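Side-chain contacts in uncharacterized egV family protein COG1307 (Ruminococcus gnavus, PDB 3JR7), which is of unknown function but probably binds lipids such as fatty acids: residues A[29-34]-A[283-288]; A[40-45]-A[145-150]; A[54-57]-A[61-64]; A[262-267]-A[276-281]. All blocks are in the same frame, centred on the assembly; numbering follows the deposited sequence.

Contact 1: A[29-34]-A[283-288]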
loop_
_atom_site.group_PDB
_atom_site.type_symbol
_atom_site.label_atom_id
_atom_site.label_comp_id
_atom_site.label_asym_id
_atom_site.label_seq_id
_atom_site.Cartn_x
_atom_site.Cartn_y
_atom_site.Cartn_z
ATOM N N CYS A 29 -0.010 0.836 -6.485
ATOM C CA CYS A 29 -0.387 -0.085 -5.407
ATOM C C CYS A 29 -1.185 0.638 -4.333
ATOM O O CYS A 29 -2.154 0.092 -3.782
ATOM C CB CYS A 29 0.844 -0.787 -4.825
ATOM S SG CYS A 29 0.380 -2.065 -3.652
ATOM N N GLY A 30 -0.825 1.886 -4.076
ATOM C CA GLY A 30 -1.462 2.655 -3.041
ATOM C C GLY A 30 -2.814 3.146 -3.477
ATOM O O GLY A 30 -2.874 3.982 -4.389
ATOM N N GLU A 31 -3.887 2.687 -2.811
ATOM C CA GLU A 31 -5.245 3.041 -3.237
ATOM C C GLU A 31 -5.552 4.504 -2.958
ATOM O O GLU A 31 -5.043 5.032 -2.015
ATOM C CB GLU A 31 -6.305 2.169 -2.513
ATOM C CG GLU A 31 -6.340 0.699 -2.852
ATOM C CD GLU A 31 -5.188 -0.107 -2.291
ATOM O OE1 GLU A 31 -4.523 0.350 -1.311
ATOM O OE2 GLU A 31 -4.970 -1.217 -2.825
ATOM N N PHE A 32 -6.374 5.163 -3.785
ATOM C CA PHE A 32 -6.937 6.496 -3.453
ATOM C C PHE A 32 -8.387 6.372 -3.060
ATOM O O PHE A 32 -9.133 5.672 -3.730
ATOM C CB PHE A 32 -6.896 7.484 -4.634
ATOM C CG PHE A 32 -5.506 7.948 -5.025
ATOM C CD1 PHE A 32 -4.381 7.654 -4.252
ATOM C CD2 PHE A 32 -5.338 8.682 -6.188
ATOM C CE1 PHE A 32 -3.121 8.079 -4.655
ATOM C CE2 PHE A 32 -4.122 9.119 -6.574
ATOM C CZ PHE A 32 -2.981 8.805 -5.806
ATOM N N THR A 33 -8.793 7.074 -2.012
ATOM C CA THR A 33 -10.195 7.215 -1.690
ATOM C C THR A 33 -10.852 8.178 -2.683
ATOM O O THR A 33 -10.157 8.899 -3.394
ATOM C CB THR A 33 -10.399 7.783 -0.289
ATOM O OG1 THR A 33 -9.745 9.061 -0.185
ATOM C CG2 THR A 33 -9.872 6.829 0.754
ATOM N N PRO A 34 -12.203 8.196 -2.731
ATOM C CA PRO A 34 -12.907 9.161 -3.602
ATOM C C PRO A 34 -12.445 10.591 -3.357
ATOM O O PRO A 34 -12.194 11.353 -4.286
ATOM C CB PRO A 34 -14.379 9.016 -3.174
ATOM C CG PRO A 34 -14.498 7.607 -2.659
ATOM C CD PRO A 34 -13.136 7.293 -2.023
ATOM N N GLY A 283 -5.068 -2.529 -8.530
ATOM C CA GLY A 283 -4.619 -3.626 -9.394
ATOM C C GLY A 283 -3.487 -4.434 -8.784
ATOM O O GLY A 283 -3.549 -5.676 -8.706
ATOM N N ILE A 284 -2.411 -3.750 -8.357
ATOM C CA ILE A 284 -1.290 -4.507 -7.762
ATOM C C ILE A 284 -1.719 -5.195 -6.451
ATOM O O ILE A 284 -1.384 -6.352 -6.216
ATOM C CB ILE A 284 -0.089 -3.594 -7.534
ATOM C CG1 ILE A 284 0.441 -3.108 -8.896
ATOM C CG2 ILE A 284 1.015 -4.315 -6.739
ATOM C CD1 ILE A 284 1.042 -4.209 -9.785
ATOM N N SER A 285 -2.494 -4.499 -5.635
ATOM C CA SER A 285 -2.991 -5.066 -4.396
ATOM C C SER A 285 -3.857 -6.311 -4.657
ATOM O O SER A 285 -3.735 -7.325 -3.968
ATOM C CB SER A 285 -3.749 -4.002 -3.594
ATOM O OG SER A 285 -2.865 -2.971 -3.075
ATOM N N THR A 286 -4.733 -6.221 -5.661
ATOM C CA THR A 286 -5.538 -7.366 -6.078
ATOM C C THR A 286 -4.682 -8.540 -6.519
ATOM O O THR A 286 -4.909 -9.678 -6.075
ATOM C CB THR A 286 -6.481 -6.956 -7.183
ATOM O OG1 THR A 286 -7.445 -6.040 -6.624
ATOM C CG2 THR A 286 -7.131 -8.168 -7.824
ATOM N N VAL A 287 -3.665 -8.278 -7.341
ATOM C CA VAL A 287 -2.813 -9.353 -7.817
ATOM C C VAL A 287 -2.160 -10.141 -6.675
ATOM O O VAL A 287 -2.109 -11.376 -6.706
ATOM C CB VAL A 287 -1.739 -8.813 -8.776
ATOM C CG1 VAL A 287 -0.662 -9.863 -9.048
ATOM C CG2 VAL A 287 -2.393 -8.317 -10.121
ATOM N N TYR A 288 -1.643 -9.442 -5.666
ATOM C CA TYR A 288 -0.949 -10.098 -4.552
ATOM C C TYR A 288 -1.870 -10.503 -3.396
ATOM O O TYR A 288 -1.592 -11.490 -2.706
ATOM C CB TYR A 288 0.246 -9.240 -4.095
ATOM C CG TYR A 288 1.350 -9.272 -5.142
ATOM C CD1 TYR A 288 2.192 -10.382 -5.253
ATOM C CD2 TYR A 288 1.483 -8.287 -6.080
ATOM C CE1 TYR A 288 3.181 -10.445 -6.178
ATOM C CE2 TYR A 288 2.502 -8.348 -7.081
ATOM C CZ TYR A 288 3.331 -9.435 -7.116
ATOM O OH TYR A 288 4.321 -9.578 -8.077
#
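Ser285 points its hydroxyl at the carboxylate of Glu31, and the two form a hydrogen bond of 2.8 Å from Ser285 OG to Glu31 OE2, with the serine as donor. The hydroxyl arrives on the syn side of OE2, tilted 16° from the carboxylate plane. Glu31 gets there by folding: CG stands beside its own backbone N, and the bend at chi2 (73°) brings the acid group round to the start of helix 283-289. Two further bonds resist rotation of this buried carboxylate, since OE2 also meets Ser282 N and OE1 meets Ser140 OG. So close to a helix N-terminus, and with these donors, the group is likely to be favoured as the anion.

Cys29 approaches the same helix turn with its SG turned away from its own backbone N (chi1 -173°). That torsion lays the sulfur next to the serine, 3.4 Å from Cys29 SG to Ser285 OG, and next to a methyl, 3.9 Å from Cys29 SG to Ile284 CG2. Ile284 offers its branch point to the cysteine, the CB atoms of Cys29 and Ile284 lying 4.0 Å apart, while the rest of its side chain turns from the loop; the residue lies about 4 Å from a bound polyether molecule whose pocket includes Ser285 and Tyr288. The contact thus joins the loop between strand 22-27 and helix 34-39 to helix 283-289, which also packs on helix 64-73 and strand 42-51.

Contact 2: A[40-45]-A[145-150]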
loop_
_atom_site.group_PDB
_atom_site.type_symbol
_atom_site.label_atom_id
_atom_site.label_comp_id
_atom_site.label_asym_id
_atom_site.label_seq_id
_atom_site.Cartn_x
_atom_site.Cartn_y
_atom_site.Cartn_z
ATOM N N GLY A 40 -7.051 16.357 -6.219
ATOM C CA GLY A 40 -6.162 16.899 -7.270
ATOM C C GLY A 40 -4.657 16.964 -6.931
ATOM O O GLY A 40 -3.795 16.912 -7.809
ATOM N N GLY A 41 -4.323 17.082 -5.657
ATOM C CA GLY A 41 -2.920 17.013 -5.278
ATOM C C GLY A 41 -2.311 15.599 -5.289
ATOM O O GLY A 41 -1.118 15.476 -5.044
ATOM N N PHE A 42 -3.089 14.547 -5.553
ATOM C CA PHE A 42 -2.544 13.168 -5.603
ATOM C C PHE A 42 -2.497 12.640 -7.013
ATOM O O PHE A 42 -3.467 12.807 -7.762
ATOM C CB PHE A 42 -3.381 12.204 -4.757
ATOM C CG PHE A 42 -3.527 12.635 -3.303
ATOM C CD1 PHE A 42 -2.534 12.357 -2.378
ATOM C CD2 PHE A 42 -4.643 13.374 -2.887
ATOM C CE1 PHE A 42 -2.665 12.793 -1.035
ATOM C CE2 PHE A 42 -4.774 13.813 -1.580
ATOM C CZ PHE A 42 -3.770 13.517 -0.638
ATOM N N GLU A 43 -1.401 11.981 -7.376
ATOM C CA GLU A 43 -1.231 11.443 -8.710
ATOM C C GLU A 43 -0.637 10.060 -8.623
ATOM O O GLU A 43 0.286 9.833 -7.829
ATOM C CB GLU A 43 -0.285 12.339 -9.523
ATOM C CG GLU A 43 0.079 11.779 -10.847
ATOM C CD GLU A 43 0.968 12.694 -11.708
ATOM O OE1 GLU A 43 0.881 13.911 -11.584
ATOM O OE2 GLU A 43 1.720 12.158 -12.553
ATOM N N HIS A 44 -1.140 9.136 -9.430
ATOM C CA HIS A 44 -0.594 7.781 -9.460
ATOM C C HIS A 44 0.467 7.702 -10.553
ATOM O O HIS A 44 0.340 8.336 -11.587
ATOM C CB HIS A 44 -1.649 6.699 -9.802
ATOM C CG HIS A 44 -2.515 6.268 -8.656
ATOM N ND1 HIS A 44 -1.994 5.834 -7.446
ATOM C CD2 HIS A 44 -3.856 6.093 -8.572
ATOM C CE1 HIS A 44 -2.980 5.457 -6.652
ATOM N NE2 HIS A 44 -4.125 5.624 -7.303
ATOM N N VAL A 45 1.467 6.864 -10.315
ATOM C CA VAL A 45 2.385 6.339 -11.313
ATOM C C VAL A 45 2.153 4.845 -11.373
ATOM O O VAL A 45 2.287 4.133 -10.349
ATOM C CB VAL A 45 3.859 6.704 -10.985
ATOM C CG1 VAL A 45 4.831 6.001 -11.892
ATOM C CG2 VAL A 45 4.030 8.213 -11.131
ATOM N N LEU A 145 -2.210 5.861 3.484
ATOM C CA LEU A 145 -2.156 6.580 4.760
ATOM C C LEU A 145 -0.964 7.553 4.832
ATOM O O LEU A 145 -1.095 8.658 5.346
ATOM C CB LEU A 145 -2.128 5.614 5.944
ATOM C CG LEU A 145 -3.464 5.012 6.351
ATOM C CD1 LEU A 145 -3.242 3.894 7.379
ATOM C CD2 LEU A 145 -4.423 6.065 6.859
ATOM N N ILE A 146 0.162 7.152 4.274
ATOM C CA ILE A 146 1.345 8.031 4.167
ATOM C C ILE A 146 1.036 9.289 3.302
ATOM O O ILE A 146 1.314 10.398 3.732
ATOM C CB ILE A 146 2.568 7.252 3.617
ATOM C CG1 ILE A 146 2.998 6.154 4.627
ATOM C CG2 ILE A 146 3.762 8.179 3.348
ATOM C CD1 ILE A 146 3.908 5.101 4.015
ATOM N N ALA A 147 0.388 9.095 2.149
ATOM C CA ALA A 147 -0.057 10.185 1.290
ATOM C C ALA A 147 -0.963 11.160 2.059
ATOM O O ALA A 147 -0.783 12.398 1.944
ATOM C CB ALA A 147 -0.799 9.665 0.037
ATOM N N LEU A 148 -1.919 10.615 2.827
ATOM C CA LEU A 148 -2.805 11.434 3.693
ATOM C C LEU A 148 -2.023 12.243 4.733
ATOM O O LEU A 148 -2.319 13.419 5.021
ATOM C CB LEU A 148 -3.885 10.568 4.376
ATOM C CG LEU A 148 -5.002 10.051 3.466
ATOM C CD1 LEU A 148 -5.914 9.056 4.101
ATOM C CD2 LEU A 148 -5.848 11.272 2.890
ATOM N N LYS A 149 -1.005 11.620 5.295
ATOM C CA LYS A 149 -0.169 12.302 6.264
ATOM C C LYS A 149 0.621 13.467 5.638
ATOM O O LYS A 149 0.750 14.518 6.246
ATOM C CB LYS A 149 0.787 11.283 6.932
ATOM C CG LYS A 149 1.642 11.817 8.094
ATOM C CD LYS A 149 0.792 12.467 9.225
ATOM C CE LYS A 149 0.145 11.477 10.126
ATOM N NZ LYS A 149 -0.543 12.095 11.352
ATOM N N VAL A 150 1.153 13.269 4.430
ATOM C CA VAL A 150 1.807 14.360 3.707
ATOM C C VAL A 150 0.849 15.545 3.609
ATOM O O VAL A 150 1.196 16.676 3.957
ATOM C CB VAL A 150 2.292 13.933 2.279
ATOM C CG1 VAL A 150 2.765 15.202 1.495
ATOM C CG2 VAL A 150 3.347 12.837 2.372
#
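Phe42, at the start of strand 42-51, presses the rim of its ring on Ala147 of helix 141-155, a helix-on-sheet contact in the alpha/beta part of the protein where strand 42-51 runs parallel to strand 22-27. The apolar part is narrow. The methyl of Ala147 meets one flank of the ring, with Phe42 CE1 3.8 Å and Phe42 CD1 4.0 Å from Ala147 CB. The nearest CA atoms, of Phe42 and Ala147, are 7.9 Å apart, and the phenyl ring bridges that separation. Its direction follows from chi1 of -56°, which sets CG opposite the carbonyl carbon.

Leu148 adds little: its CB heads away from the strand, yet Leu148 CD2 bends back to 4.7 Å from Phe42 CZ. Around the ring, Val24 of strand 22-27 touches both Phe42 and Ala147, so the phenyl sits in a buried apolar corner between strand and helix. With an alanine at Phe42, a gap would probably open above Ala147, and Val24 would lose an aromatic neighbour.

The second kind of interaction is a polar edge contact, probably weakly favourable because the C-H rim is slightly positive; no hydrogen bond crosses between the segments. Ala147 O lies at the ring edge, near its plane, with the C=O bond running across the approach and not aimed at it: Ala147 O is 3.5 Å from Phe42 CE1 and 4.1 Å from Phe42 CZ.

Contact 3: A[54-57]-A[61-64]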
loop_
_atom_site.group_PDB
_atom_site.type_symbol
_atom_site.label_atom_id
_atom_site.label_comp_id
_atom_site.label_asym_id
_atom_site.label_seq_id
_atom_site.Cartn_x
_atom_site.Cartn_y
_atom_site.Cartn_z
ATOM N N THR A 54 -1.404 -11.179 -21.744
ATOM C CA THR A 54 -2.000 -9.918 -21.481
ATOM C C THR A 54 -0.975 -9.124 -20.652
ATOM O O THR A 54 -0.319 -9.634 -19.754
ATOM C CB THR A 54 -3.333 -10.080 -20.735
ATOM O OG1 THR A 54 -4.184 -10.956 -21.490
ATOM C CG2 THR A 54 -3.999 -8.722 -20.536
ATOM N N GLN A 55 -0.823 -7.881 -21.034
ATOM C CA GLN A 55 0.041 -6.968 -20.362
ATOM C C GLN A 55 -0.861 -5.817 -20.146
ATOM O O GLN A 55 -1.361 -5.261 -21.137
ATOM C CB GLN A 55 1.116 -6.488 -21.294
ATOM C CG GLN A 55 2.316 -7.295 -21.335
ATOM C CD GLN A 55 3.293 -6.683 -22.308
ATOM O OE1 GLN A 55 3.227 -5.469 -22.593
ATOM N NE2 GLN A 55 4.187 -7.506 -22.851
ATOM N N TRP A 56 -1.064 -5.455 -18.887
ATOM C CA TRP A 56 -1.917 -4.346 -18.530
ATOM C C TRP A 56 -1.162 -3.309 -17.679
ATOM O O TRP A 56 -0.183 -3.631 -17.031
ATOM C CB TRP A 56 -3.049 -4.853 -17.653
ATOM C CG TRP A 56 -4.232 -5.461 -18.338
ATOM C CD1 TRP A 56 -4.884 -4.992 -19.450
ATOM C CD2 TRP A 56 -4.976 -6.588 -17.880
ATOM N NE1 TRP A 56 -5.985 -5.792 -19.727
ATOM C CE2 TRP A 56 -6.052 -6.779 -18.779
ATOM C CE3 TRP A 56 -4.834 -7.460 -16.807
ATOM C CZ2 TRP A 56 -6.976 -7.806 -18.623
ATOM C CZ3 TRP A 56 -5.749 -8.473 -16.653
ATOM C CH2 TRP A 56 -6.807 -8.646 -17.555
ATOM N N THR A 57 -1.686 -2.098 -17.654
ATOM C CA THR A 57 -1.223 -1.046 -16.795
ATOM C C THR A 57 -2.206 -0.985 -15.638
ATOM O O THR A 57 -3.441 -1.053 -15.839
ATOM C CB THR A 57 -1.102 0.289 -17.579
ATOM O OG1 THR A 57 -0.154 0.092 -18.635
ATOM C CG2 THR A 57 -0.615 1.434 -16.704
ATOM N N SER A 61 -8.526 2.355 -15.624
ATOM C CA SER A 61 -9.215 1.706 -16.718
ATOM C C SER A 61 -9.312 0.192 -16.512
ATOM O O SER A 61 -10.074 -0.485 -17.216
ATOM C CB SER A 61 -8.505 2.041 -18.033
ATOM O OG SER A 61 -7.386 1.188 -18.247
ATOM N N LEU A 62 -8.537 -0.369 -15.589
ATOM C CA LEU A 62 -8.557 -1.823 -15.396
ATOM C C LEU A 62 -9.525 -2.181 -14.270
ATOM O O LEU A 62 -9.290 -1.868 -13.115
ATOM C CB LEU A 62 -7.177 -2.383 -15.107
ATOM C CG LEU A 62 -7.051 -3.904 -14.905
ATOM C CD1 LEU A 62 -7.361 -4.751 -16.191
ATOM C CD2 LEU A 62 -5.673 -4.203 -14.394
ATOM N N LYS A 63 -10.633 -2.813 -14.620
ATOM C CA LYS A 63 -11.649 -3.164 -13.605
ATOM C C LYS A 63 -11.232 -4.381 -12.844
ATOM O O LYS A 63 -10.755 -5.338 -13.431
ATOM C CB LYS A 63 -13.006 -3.419 -14.266
ATOM C CG LYS A 63 -13.589 -2.167 -14.900
ATOM C CD LYS A 63 -14.021 -1.169 -13.830
ATOM C CE LYS A 63 -14.258 0.231 -14.404
ATOM N NZ LYS A 63 -12.943 0.911 -14.726
ATOM N N GLN A 64 -11.459 -4.341 -11.531
ATOM C CA GLN A 64 -11.069 -5.437 -10.637
ATOM C C GLN A 64 -11.657 -6.767 -11.126
ATOM O O GLN A 64 -11.001 -7.788 -11.120
ATOM C CB GLN A 64 -11.527 -5.134 -9.188
ATOM C CG GLN A 64 -10.978 -6.111 -8.161
ATOM C CD GLN A 64 -11.521 -5.833 -6.799
ATOM O OE1 GLN A 64 -10.940 -5.063 -6.005
ATOM N NE2 GLN A 64 -12.663 -6.407 -6.527
#
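Leu62 lies over the indole of Trp56 where a beta-hairpin arm, strand 54-57 paired antiparallel with strand 42-51, hands the chain over to helix 64-73. Following 61-64 in order, Ser61 contributes almost nothing across the contact; its OG turns instead to Asp59 OD1 within the connecting loop.

Leu62 does the work. Its CB lies 4.0 Å from Thr57 O, so the leucine passes the end of the strand before reaching the ring. CG then continues away from the backbone N (chi1 -179°), sending CD1 over Trp56, with CD2 between the indole rim and Thr57 O, and the side chains cross at about a right angle. Leu62 CD1 settles over the face of the indole in a CH-pi contact, 3.6 Å from the centroid of the six-membered ring and 17° off its normal. The opposite face is covered by Thr54, whose CG2 stands 3.3 Å above the ring plane. Methyls on both faces thus limit rotation of the ring about chi2, and Leu67 of helix 64-73 also touches it. With a serine in place of Trp56, Leu62 and Thr54 would probably lose the surface they share, leaving the leucine methyls freer to turn.

Lys63 follows at the N-cap position, and Gln64 begins the helix, its OE1 making a weak hydrogen bond to Thr281 OG1. The approach is centred on the ring-fusion bond: Leu62 CD1 is equally near Trp56 CD2 and Trp56 CE2, 3.5 Å from each.

Contact 4: A[262-267]-A[276-281]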
loop_
_atom_site.group_PDB
_atom_site.type_symbol
_atom_site.label_atom_id
_atom_site.label_comp_id
_atom_site.label_asym_id
_atom_site.label_seq_id
_atom_site.Cartn_x
_atom_site.Cartn_y
_atom_site.Cartn_z
ATOM N N GLU A 262 -16.565 -6.343 9.030
ATOM C CA GLU A 262 -16.428 -7.147 10.246
ATOM C C GLU A 262 -15.078 -6.876 10.924
ATOM O O GLU A 262 -14.996 -6.725 12.136
ATOM C CB GLU A 262 -16.589 -8.637 9.924
ATOM C CG GLU A 262 -16.339 -9.586 11.083
ATOM C CD GLU A 262 -17.324 -9.363 12.262
ATOM O OE1 GLU A 262 -18.295 -8.568 12.131
ATOM O OE2 GLU A 262 -17.107 -9.976 13.330
ATOM N N VAL A 263 -14.016 -6.760 10.128
ATOM C CA VAL A 263 -12.709 -6.394 10.671
ATOM C C VAL A 263 -12.770 -5.039 11.327
ATOM O O VAL A 263 -12.256 -4.869 12.421
ATOM C CB VAL A 263 -11.605 -6.470 9.577
ATOM C CG1 VAL A 263 -10.295 -5.856 10.054
ATOM C CG2 VAL A 263 -11.453 -7.920 9.169
ATOM N N GLN A 264 -13.452 -4.090 10.687
ATOM C CA GLN A 264 -13.548 -2.764 11.218
ATOM C C GLN A 264 -14.235 -2.828 12.605
ATOM O O GLN A 264 -13.791 -2.168 13.590
ATOM C CB GLN A 264 -14.279 -1.873 10.215
ATOM C CG GLN A 264 -14.369 -0.389 10.550
ATOM C CD GLN A 264 -15.145 0.353 9.521
ATOM O OE1 GLN A 264 -16.247 -0.074 9.153
ATOM N NE2 GLN A 264 -14.553 1.436 8.969
ATOM N N ARG A 265 -15.280 -3.660 12.684
ATOM C CA ARG A 265 -16.064 -3.814 13.908
ATOM C C ARG A 265 -15.219 -4.426 15.022
ATOM O O ARG A 265 -15.200 -3.914 16.145
ATOM C CB ARG A 265 -17.316 -4.681 13.616
ATOM C CG ARG A 265 -18.239 -4.880 14.818
ATOM C CD ARG A 265 -19.410 -5.829 14.550
ATOM N NE ARG A 265 -18.939 -7.216 14.615
ATOM C CZ ARG A 265 -18.599 -7.839 15.738
ATOM N NH1 ARG A 265 -18.714 -7.227 16.905
ATOM N NH2 ARG A 265 -18.155 -9.094 15.697
ATOM N N LEU A 266 -14.481 -5.497 14.712
ATOM C CA LEU A 266 -13.591 -6.113 15.689
ATOM C C LEU A 266 -12.537 -5.141 16.200
ATOM O O LEU A 266 -12.192 -5.155 17.358
ATOM C CB LEU A 266 -12.858 -7.339 15.095
ATOM C CG LEU A 266 -13.727 -8.548 14.716
ATOM C CD1 LEU A 266 -12.937 -9.532 13.801
ATOM C CD2 LEU A 266 -14.201 -9.222 15.979
ATOM N N LEU A 267 -11.977 -4.335 15.315
ATOM C CA LEU A 267 -10.928 -3.397 15.715
ATOM C C LEU A 267 -11.486 -2.339 16.632
ATOM O O LEU A 267 -10.852 -1.959 17.596
ATOM C CB LEU A 267 -10.270 -2.755 14.484
ATOM C CG LEU A 267 -9.439 -3.750 13.691
ATOM C CD1 LEU A 267 -9.193 -3.259 12.252
ATOM C CD2 LEU A 267 -8.093 -4.131 14.391
ATOM N N SER A 276 -11.611 5.844 10.504
ATOM C CA SER A 276 -11.181 4.752 9.649
ATOM C C SER A 276 -11.906 4.763 8.311
ATOM O O SER A 276 -12.973 5.374 8.154
ATOM C CB SER A 276 -11.379 3.400 10.353
ATOM O OG SER A 276 -12.770 3.105 10.487
ATOM N N PHE A 277 -11.328 4.065 7.350
ATOM C CA PHE A 277 -11.980 3.897 6.124
ATOM C C PHE A 277 -11.623 2.591 5.487
ATOM O O PHE A 277 -10.601 1.976 5.827
ATOM C CB PHE A 277 -11.635 5.065 5.203
ATOM C CG PHE A 277 -10.195 5.132 4.816
ATOM C CD1 PHE A 277 -9.724 4.419 3.719
ATOM C CD2 PHE A 277 -9.315 5.929 5.529
ATOM C CE1 PHE A 277 -8.388 4.482 3.350
ATOM C CE2 PHE A 277 -7.945 6.023 5.126
ATOM C CZ PHE A 277 -7.506 5.286 4.059
ATOM N N ILE A 278 -12.477 2.190 4.532
ATOM C CA ILE A 278 -12.348 0.952 3.782
ATOM C C ILE A 278 -12.259 1.257 2.301
ATOM O O ILE A 278 -13.007 2.120 1.799
ATOM C CB ILE A 278 -13.592 0.036 4.031
ATOM C CG1 ILE A 278 -13.675 -0.403 5.508
ATOM C CG2 ILE A 278 -13.558 -1.156 3.144
ATOM C CD1 ILE A 278 -14.975 -1.185 5.861
ATOM N N VAL A 279 -11.374 0.577 1.594
ATOM C CA VAL A 279 -11.228 0.728 0.137
ATOM C C VAL A 279 -11.092 -0.598 -0.551
ATOM O O VAL A 279 -10.641 -1.584 0.055
ATOM C CB VAL A 279 -9.983 1.537 -0.286
ATOM C CG1 VAL A 279 -10.188 2.921 0.026
ATOM C CG2 VAL A 279 -8.666 0.951 0.360
ATOM N N ASP A 280 -11.451 -0.600 -1.833
ATOM C CA ASP A 280 -11.216 -1.722 -2.715
ATOM C C ASP A 280 -9.765 -1.740 -3.085
ATOM O O ASP A 280 -9.166 -0.688 -3.312
ATOM C CB ASP A 280 -12.046 -1.628 -3.994
ATOM C CG ASP A 280 -13.538 -1.763 -3.714
ATOM O OD1 ASP A 280 -13.967 -2.882 -3.446
ATOM O OD2 ASP A 280 -14.229 -0.739 -3.672
ATOM N N THR A 281 -9.210 -2.930 -3.163
ATOM C CA THR A 281 -7.804 -3.069 -3.527
ATOM C C THR A 281 -7.496 -2.564 -4.965
ATOM O O THR A 281 -8.275 -2.758 -5.908
ATOM C CB THR A 281 -7.340 -4.506 -3.434
ATOM O OG1 THR A 281 -8.307 -5.361 -4.041
ATOM C CG2 THR A 281 -7.117 -4.936 -1.987
#
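Ser276 OG accepts a hydrogen bond from the side-chain amide of Gln264, 2.9 Å from Gln264 NE2. The bond is somewhat bent, 143° at the hydrogen, and the oxygen lies 26° out of the amide plane, so the donor is not perfectly aimed. Gln264 reaches the strand fully stretched, with CG anti to its backbone N and the chain straight beyond it. The other half of the amide turns to Ile278: Gln264 OE1 lies 3.7 Å from Ile278 CD1, and the two side chains cross obliquely. Ser276 and Ile278, two apart in the strand, both point to the helix, while Phe277 between them points away.

The contact lies within the beta-alpha-beta unit of strand 248-253, helix 257-270 and strand 275-280. Helix 262-267 and strand 276-280 run nearly antiparallel, at 160°, with their axes 10.0 Å apart. On the helix itself Arg265 grips Glu262 side-on, from NE to OE1 and, at 2.7 Å, from Arg265 NH2 to Glu262 OE2. The chemistry therefore divides: one bent neutral bond links helix to strand, whereas the charge pair links residues three apart on the helix and contributes nothing across the contact.

Contact 1 joins segments from near the two ends of the chain, and the other three lie in the sequence between its segments: contact 3 falls within the span of contact 2, and contact 4 follows both. Contacts 2 and 3 belong to the sheet containing neighbouring strands 42-51 and 54-57, with centres about 22 Å apart. Contact 4 packs a helix on edge strand 275-280 of the other sheet. Contact 1 lies about 7 Å from the chain centre; its centre is about 12 to 15 Å from the centres of the others, and it joins the two halves beside the polyether pocket. Direct touches tie them together: Phe277 meets Leu145 and Leu148, and Thr281 OG1 probably hydrogen-bonds Thr286 OG1.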